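Local structure of acylneuraminate lyase (4N4P) at residues A[10-15]-A[40-45]; A[188-193]-A[205-210]; A[195-200]-A[220-225]. The protein belongs to the dihydrodipicolinate synthetase family, whose members are built on a TIM barrel. All coordinates share one frame; numbering follows the deposited sequence.

Contact 1: residues A[10-15]-A[40-45]; sequences LFPAMV and QKVDGI
Leu10 is gripped by Asp43 at both of its backbone polar atoms. Leu10 N donates to Asp43 OD2 at 2.8 Å in a nearly straight bond (168° at the hydrogen), which meets the anti side of the carboxylate a little out of its plane. Asp43 CB points toward strand 9-12, and CG stands beside its own backbone N (chi1 -58°); the side chain is short enough for OD2 to end at Leu10 N. Leu10 O takes two backbone donors: Asp43 N at 3.0 Å, in the carbonyl plane, and Gly44 N at 3.1 Å, tilted from it. Both bonds are bent. A CA-H...O contact, weaker than these bonds, runs from Phe11 CA to Gly44 O at 3.3 Å.

Strands 9-12 and 44-47 are the first two of the eight-stranded TIM barrel, parallel neighbours joined through helix 26-39; Pro12 and Met14 continue the pairing by backbone bonds to Tyr46.

The aromatic contact is a CH-pi interaction. Gly44 CA lies over one face of the Phe11 ring, 3.7 Å from the centroid and displaced toward the rim; glycine suits the place because, without a side chain, its backbone can settle directly on the ring.

Apolar side chains meet in two further places. Pro12 and Val42 approach tip to tip, Pro12 CD to Val42 CG1 at 3.4 Å, a tight pair. Proline has no N-H to satisfy, and its ring presents carbon to the branched valine. Farther along, Met14 crosses Ile45 obliquely, Met14 CB to Ile45 CG2 at 3.7 Å; Val32, Val33 and Leu36 of helix 26-39 also pack on the methionine.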
# COMPACT_ATOMS: atom_id res chain seq x y z
N LEU A 10 -18.35 -7.43 26.63
CA LEU A 10 -18.79 -7.01 25.30
C LEU A 10 -19.51 -5.67 25.31
O LEU A 10 -20.47 -5.46 26.07
CB LEU A 10 -19.72 -8.04 24.68
CG LEU A 10 -19.10 -9.41 24.44
CD1 LEU A 10 -20.21 -10.32 23.84
CD2 LEU A 10 -17.90 -9.31 23.47
N PHE A 11 -19.05 -4.79 24.42
CA PHE A 11 -19.63 -3.46 24.20
C PHE A 11 -20.02 -3.32 22.72
O PHE A 11 -19.19 -2.89 21.92
CB PHE A 11 -18.58 -2.39 24.51
CG PHE A 11 -18.29 -2.21 25.98
CD1 PHE A 11 -17.72 -3.24 26.72
CD2 PHE A 11 -18.60 -1.03 26.61
CE1 PHE A 11 -17.46 -3.09 28.08
CE2 PHE A 11 -18.32 -0.83 27.97
CZ PHE A 11 -17.78 -1.86 28.71
N PRO A 12 -21.27 -3.63 22.36
CA PRO A 12 -21.72 -3.34 21.00
C PRO A 12 -21.53 -1.86 20.69
O PRO A 12 -21.79 -0.97 21.54
CB PRO A 12 -23.22 -3.68 21.03
CG PRO A 12 -23.59 -3.64 22.53
CD PRO A 12 -22.37 -4.17 23.20
N ALA A 13 -21.07 -1.59 19.48
CA ALA A 13 -21.05 -0.23 18.94
C ALA A 13 -22.45 0.05 18.41
O ALA A 13 -22.82 -0.35 17.29
CB ALA A 13 -19.99 -0.10 17.85
N MET A 14 -23.24 0.70 19.24
CA MET A 14 -24.68 0.81 19.03
C MET A 14 -25.03 1.52 17.74
O MET A 14 -24.46 2.54 17.44
CB MET A 14 -25.31 1.60 20.18
CG MET A 14 -26.82 1.39 20.25
SD MET A 14 -27.54 2.45 21.50
CE MET A 14 -27.67 4.00 20.63
N VAL A 15 -25.99 0.96 17.00
CA VAL A 15 -26.58 1.63 15.85
C VAL A 15 -27.46 2.79 16.34
O VAL A 15 -28.02 2.73 17.43
CB VAL A 15 -27.38 0.65 14.96
CG1 VAL A 15 -26.42 -0.40 14.38
CG2 VAL A 15 -28.52 -0.04 15.75
N GLN A 40 -29.46 -9.11 24.36
CA GLN A 40 -28.06 -9.44 24.09
C GLN A 40 -27.25 -9.65 25.37
O GLN A 40 -26.19 -10.29 25.36
CB GLN A 40 -27.41 -8.40 23.18
CG GLN A 40 -28.13 -8.28 21.84
CD GLN A 40 -28.01 -9.54 21.03
OE1 GLN A 40 -26.90 -10.07 20.84
NE2 GLN A 40 -29.14 -10.06 20.56
N LYS A 41 -27.74 -9.09 26.48
CA LYS A 41 -27.07 -9.22 27.78
C LYS A 41 -25.63 -8.73 27.75
O LYS A 41 -24.71 -9.41 28.24
CB LYS A 41 -27.11 -10.69 28.27
CG LYS A 41 -28.51 -11.29 28.39
CD LYS A 41 -29.10 -11.12 29.78
CE LYS A 41 -30.51 -11.74 29.89
NZ LYS A 41 -30.49 -13.23 29.76
N VAL A 42 -25.42 -7.54 27.16
CA VAL A 42 -24.08 -7.01 26.98
C VAL A 42 -23.55 -6.43 28.31
O VAL A 42 -24.31 -6.16 29.26
CB VAL A 42 -24.04 -5.89 25.88
CG1 VAL A 42 -24.51 -6.47 24.56
CG2 VAL A 42 -24.94 -4.70 26.28
N ASP A 43 -22.24 -6.23 28.36
CA ASP A 43 -21.61 -5.65 29.53
C ASP A 43 -21.59 -4.13 29.48
O ASP A 43 -21.47 -3.47 30.52
CB ASP A 43 -20.20 -6.23 29.65
CG ASP A 43 -20.23 -7.72 29.73
OD1 ASP A 43 -20.59 -8.21 30.82
OD2 ASP A 43 -19.94 -8.42 28.71
N GLY A 44 -21.69 -3.58 28.28
CA GLY A 44 -21.67 -2.15 28.12
C GLY A 44 -22.12 -1.78 26.73
O GLY A 44 -22.31 -2.67 25.87
N ILE A 45 -22.26 -0.47 26.48
CA ILE A 45 -22.66 0.01 25.15
C ILE A 45 -21.75 1.15 24.76
O ILE A 45 -21.45 2.03 25.59
CB ILE A 45 -24.14 0.51 25.13
CG1 ILE A 45 -25.08 -0.59 25.60
CG2 ILE A 45 -24.56 0.93 23.71
CD1 ILE A 45 -26.50 -0.11 25.95

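Contact 2: residues A[188-193]-A[205-210]; sequences FMFAWD and KGFIGS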
# COMPACT_ATOMS: atom_id res chain seq x y z
N PHE A 188 -6.96 -1.16 27.12
CA PHE A 188 -7.08 -1.25 25.67
C PHE A 188 -8.36 -2.02 25.39
O PHE A 188 -8.46 -3.19 25.75
CB PHE A 188 -5.84 -1.95 25.05
CG PHE A 188 -4.61 -1.12 25.13
CD1 PHE A 188 -4.32 -0.18 24.13
CD2 PHE A 188 -3.76 -1.21 26.22
CE1 PHE A 188 -3.18 0.63 24.21
CE2 PHE A 188 -2.62 -0.41 26.32
CZ PHE A 188 -2.33 0.51 25.31
N MET A 189 -9.34 -1.34 24.78
CA MET A 189 -10.58 -1.96 24.37
C MET A 189 -10.37 -2.50 22.95
O MET A 189 -10.00 -1.75 22.04
CB MET A 189 -11.72 -0.94 24.47
CG MET A 189 -11.99 -0.47 25.93
SD MET A 189 -12.54 -1.80 27.02
CE MET A 189 -14.25 -2.02 26.55
N PHE A 190 -10.53 -3.81 22.77
CA PHE A 190 -10.16 -4.45 21.50
C PHE A 190 -11.35 -4.37 20.51
O PHE A 190 -12.44 -4.84 20.80
CB PHE A 190 -9.73 -5.89 21.75
CG PHE A 190 -9.06 -6.53 20.59
CD1 PHE A 190 -7.71 -6.30 20.33
CD2 PHE A 190 -9.78 -7.34 19.72
CE1 PHE A 190 -7.08 -6.88 19.23
CE2 PHE A 190 -9.17 -7.95 18.62
CZ PHE A 190 -7.82 -7.72 18.37
N ALA A 191 -11.12 -3.77 19.34
CA ALA A 191 -12.22 -3.41 18.45
C ALA A 191 -12.11 -4.07 17.08
O ALA A 191 -12.60 -3.54 16.08
CB ALA A 191 -12.36 -1.89 18.33
N TRP A 192 -11.51 -5.24 17.02
CA TRP A 192 -11.50 -6.00 15.76
C TRP A 192 -12.21 -7.34 15.98
O TRP A 192 -11.62 -8.29 16.47
CB TRP A 192 -10.09 -6.14 15.18
CG TRP A 192 -10.05 -6.90 13.85
CD1 TRP A 192 -11.06 -6.99 12.93
CD2 TRP A 192 -8.95 -7.66 13.32
NE1 TRP A 192 -10.64 -7.77 11.84
CE2 TRP A 192 -9.36 -8.17 12.06
CE3 TRP A 192 -7.67 -7.93 13.79
CZ2 TRP A 192 -8.51 -8.95 11.27
CZ3 TRP A 192 -6.83 -8.72 13.00
CH2 TRP A 192 -7.26 -9.22 11.76
N ASP A 193 -13.51 -7.35 15.67
CA ASP A 193 -14.40 -8.44 16.03
C ASP A 193 -13.89 -9.79 15.52
O ASP A 193 -14.00 -10.82 16.21
CB ASP A 193 -15.81 -8.20 15.43
CG ASP A 193 -16.40 -6.83 15.78
OD1 ASP A 193 -15.63 -5.86 15.86
OD2 ASP A 193 -17.63 -6.72 15.96
N LYS A 205 -9.51 -7.65 27.48
CA LYS A 205 -10.59 -8.18 28.30
C LYS A 205 -11.92 -7.51 27.98
O LYS A 205 -12.99 -7.96 28.44
CB LYS A 205 -10.25 -7.98 29.79
CG LYS A 205 -9.09 -8.83 30.27
CD LYS A 205 -8.88 -8.61 31.77
CE LYS A 205 -7.76 -9.51 32.33
NZ LYS A 205 -8.24 -10.91 32.60
N GLY A 206 -11.84 -6.43 27.21
CA GLY A 206 -13.00 -5.64 26.82
C GLY A 206 -12.98 -5.49 25.31
O GLY A 206 -11.91 -5.28 24.70
N PHE A 207 -14.15 -5.62 24.71
CA PHE A 207 -14.29 -5.67 23.25
C PHE A 207 -15.38 -4.73 22.78
O PHE A 207 -16.52 -4.81 23.24
CB PHE A 207 -14.57 -7.10 22.80
CG PHE A 207 -13.51 -8.04 23.25
CD1 PHE A 207 -13.57 -8.63 24.51
CD2 PHE A 207 -12.39 -8.26 22.45
CE1 PHE A 207 -12.53 -9.44 24.96
CE2 PHE A 207 -11.36 -9.09 22.87
CZ PHE A 207 -11.42 -9.67 24.13
N ILE A 208 -15.02 -3.84 21.86
CA ILE A 208 -16.03 -2.96 21.28
C ILE A 208 -16.22 -3.39 19.82
O ILE A 208 -15.25 -3.56 19.10
CB ILE A 208 -15.62 -1.49 21.32
CG1 ILE A 208 -15.49 -1.01 22.79
CG2 ILE A 208 -16.65 -0.64 20.60
CD1 ILE A 208 -14.78 0.33 22.92
N GLY A 209 -17.45 -3.57 19.40
CA GLY A 209 -17.64 -3.99 18.00
C GLY A 209 -19.06 -3.92 17.50
O GLY A 209 -20.00 -4.09 18.26
N SER A 210 -19.18 -3.66 16.20
CA SER A 210 -20.48 -3.56 15.55
C SER A 210 -21.23 -4.89 15.64
O SER A 210 -22.45 -4.92 15.77
CB SER A 210 -20.27 -3.20 14.07
OG SER A 210 -19.51 -4.22 13.41
O HOH W 1 -9.17 -4.82 27.90
O HOH W 2 -16.67 -3.55 14.82
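The side chains of Phe190 and Phe207, on neighbouring parallel strands, cross obliquely. The ring of Phe207 brings CD2 to within 3.6 Å of Phe190 CB, and Phe207 CE2 is 3.9 Å from Phe190 CD2. The Phe190 ring also packs edge-to-face with Phe176 of helix 173-182. A further flat group, the carboxylate of Asp193, sets both oxygens against Gly209 CA, where a bare glycine lets them come close.

Met189, on the sheet face opposite Phe190, crosses Ile208 at about a right angle, Met189 CB to Ile208 CD1 at 3.7 Å. The chain of this flexible residue then bends at chi2 and chi3, and Met189 CE lies 3.8 Å from Gly206 CA, a position glycine keeps clear. Phe11 of strand 9-12 touches both Met189 and Ile208.

The two strands are the arms of a beta-alpha-beta crossover through helix 196-201, the repeating unit of the TIM barrel, and their backbones bond in the parallel manner. Phe190 N donates to Gly206 O at 2.8 Å in a nearly straight bond. Phe190 O accepts from Ile208 N at 3.0 Å, with the donor well above the carbonyl plane.

Water continues the join at each end: one molecule links Phe188 O to Lys205 N, and another donates to Asp193 OD1 at 2.7 Å while accepting from Ser210 N. Asp193 OD2 bonds instead to Thr211 OG1. The two carboxylate oxygens thus have separate partners, which should fix the group's rotation and tie the segment after strand 187-190 to the residues just past strand 206-209.

Contact 3: residues A[195-200]-A[220-225]; sequences ALAMGL and NAIIKA
Leu196 sets its side chain at about a right angle to that of Ile223, and Leu196 CD2 comes to 3.7 Å from Ile223 CG1. With CG anti to the backbone N (chi1 -160°), the branch of Leu196 stands beside its carbonyl carbon, and its CD2 also lies 4.2 Å from CG2 of Ile222, whose side chain it crosses obliquely. One turn later Leu200 also meets Ile223 nearly at a right angle, with Leu200 CD1 4.0 Å from Ile223 CA and a similar distance from CG1. Ile223 CG1 is therefore touched by a methyl from each leucine, a turn apart on one helix. Ala197 is the small partner: Ala197 CB reaches Ile222 CG2 at 3.9 Å, so helix 196-201 can approach the branched isoleucine closely. All the contacts are between carbon atoms, as fits five buried residues.

The helix segments cross at -35° with their axes 10.1 Å apart, running in broadly the same direction, as consecutive outer helices of a TIM barrel do. On the barrel side, Leu196 and Leu200 pack on Phe207 of strand 206-209, and Ile223 on Leu10 of strand 9-12. Helix 231-248 meets both Ala197 and Ile222, while Thr201 of a second subunit packs on Ala197.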
# COMPACT_ATOMS: atom_id res chain seq x y z
N ALA A 195 -11.09 -10.93 15.36
CA ALA A 195 -9.87 -11.41 16.01
C ALA A 195 -10.03 -11.47 17.51
O ALA A 195 -9.04 -11.39 18.25
CB ALA A 195 -8.70 -10.52 15.63
N LEU A 196 -11.28 -11.62 17.96
CA LEU A 196 -11.61 -11.61 19.38
C LEU A 196 -10.68 -12.50 20.20
O LEU A 196 -10.08 -12.06 21.21
CB LEU A 196 -13.08 -12.02 19.58
CG LEU A 196 -13.71 -11.61 20.93
CD1 LEU A 196 -15.24 -11.62 20.84
CD2 LEU A 196 -13.29 -12.49 22.08
N ALA A 197 -10.58 -13.77 19.79
CA ALA A 197 -9.80 -14.75 20.53
C ALA A 197 -8.31 -14.43 20.49
O ALA A 197 -7.59 -14.67 21.45
CB ALA A 197 -10.06 -16.15 20.00
N MET A 198 -7.85 -13.84 19.40
CA MET A 198 -6.47 -13.43 19.33
C MET A 198 -6.22 -12.25 20.29
O MET A 198 -5.19 -12.20 20.97
CB MET A 198 -6.08 -13.18 17.87
CG MET A 198 -5.81 -14.54 17.08
SD MET A 198 -5.53 -14.08 15.43
CE MET A 198 -5.74 -15.64 14.55
N GLY A 199 -7.19 -11.33 20.37
CA GLY A 199 -7.16 -10.23 21.34
C GLY A 199 -7.11 -10.76 22.78
O GLY A 199 -6.26 -10.33 23.58
N LEU A 200 -8.00 -11.68 23.13
CA LEU A 200 -7.98 -12.30 24.46
C LEU A 200 -6.62 -12.90 24.79
O LEU A 200 -6.11 -12.73 25.89
CB LEU A 200 -9.00 -13.43 24.57
CG LEU A 200 -10.48 -13.07 24.69
CD1 LEU A 200 -11.23 -14.34 24.36
CD2 LEU A 200 -10.85 -12.53 26.09
N ASN A 220 -19.64 -14.12 23.25
CA ASN A 220 -19.47 -14.63 24.61
C ASN A 220 -19.08 -16.09 24.63
O ASN A 220 -18.31 -16.49 25.50
CB ASN A 220 -20.72 -14.40 25.47
CG ASN A 220 -20.76 -13.02 26.09
OD1 ASN A 220 -21.83 -12.36 26.13
ND2 ASN A 220 -19.62 -12.57 26.55
N ALA A 221 -19.57 -16.86 23.66
CA ALA A 221 -19.24 -18.28 23.63
C ALA A 221 -17.74 -18.44 23.46
O ALA A 221 -17.13 -19.33 24.07
CB ALA A 221 -20.02 -19.03 22.52
N ILE A 222 -17.15 -17.57 22.65
CA ILE A 222 -15.69 -17.60 22.43
C ILE A 222 -14.95 -17.24 23.73
O ILE A 222 -14.03 -17.93 24.14
CB ILE A 222 -15.26 -16.66 21.28
CG1 ILE A 222 -15.81 -17.14 19.93
CG2 ILE A 222 -13.73 -16.57 21.19
CD1 ILE A 222 -15.80 -16.04 18.90
N ILE A 223 -15.39 -16.17 24.37
CA ILE A 223 -14.76 -15.74 25.62
C ILE A 223 -14.85 -16.85 26.66
O ILE A 223 -13.86 -17.18 27.33
CB ILE A 223 -15.40 -14.45 26.16
CG1 ILE A 223 -15.16 -13.29 25.17
CG2 ILE A 223 -14.82 -14.13 27.58
CD1 ILE A 223 -15.91 -11.99 25.48
N LYS A 224 -16.04 -17.43 26.81
CA LYS A 224 -16.22 -18.49 27.83
C LYS A 224 -15.35 -19.71 27.52
O LYS A 224 -14.72 -20.27 28.43
CB LYS A 224 -17.69 -18.87 27.99
CG LYS A 224 -18.58 -17.71 28.51
CD LYS A 224 -18.01 -16.98 29.76
CE LYS A 224 -18.43 -17.67 31.05
NZ LYS A 224 -18.54 -16.73 32.22
N ALA A 225 -15.29 -20.10 26.25
CA ALA A 225 -14.41 -21.22 25.85
C ALA A 225 -12.93 -20.91 26.12
O ALA A 225 -12.18 -21.78 26.58
CB ALA A 225 -14.63 -21.58 24.33

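Following the chain from the N terminus, contact 1 comes first and is complete before the others begin: it closes the loop through helix 26-39 and pairs the first two barrel strands. Contact 2 closes the shorter excursion through helix 196-201, a beta-alpha-beta crossover. Contact 3 crosses it, since 195-200 lies within that excursion and 220-225 beyond it, so the segments of the two contacts alternate along the chain. In space the last strand joins the first: Phe11 N lies 2.8 Å from Phe207 O, a probable hydrogen bond that links contacts 1 and 2 and closes the barrel. Phe190 and Phe207 connect contact 2 outward to helix 196-201, and Leu10 connects contact 1 to helix 212-227.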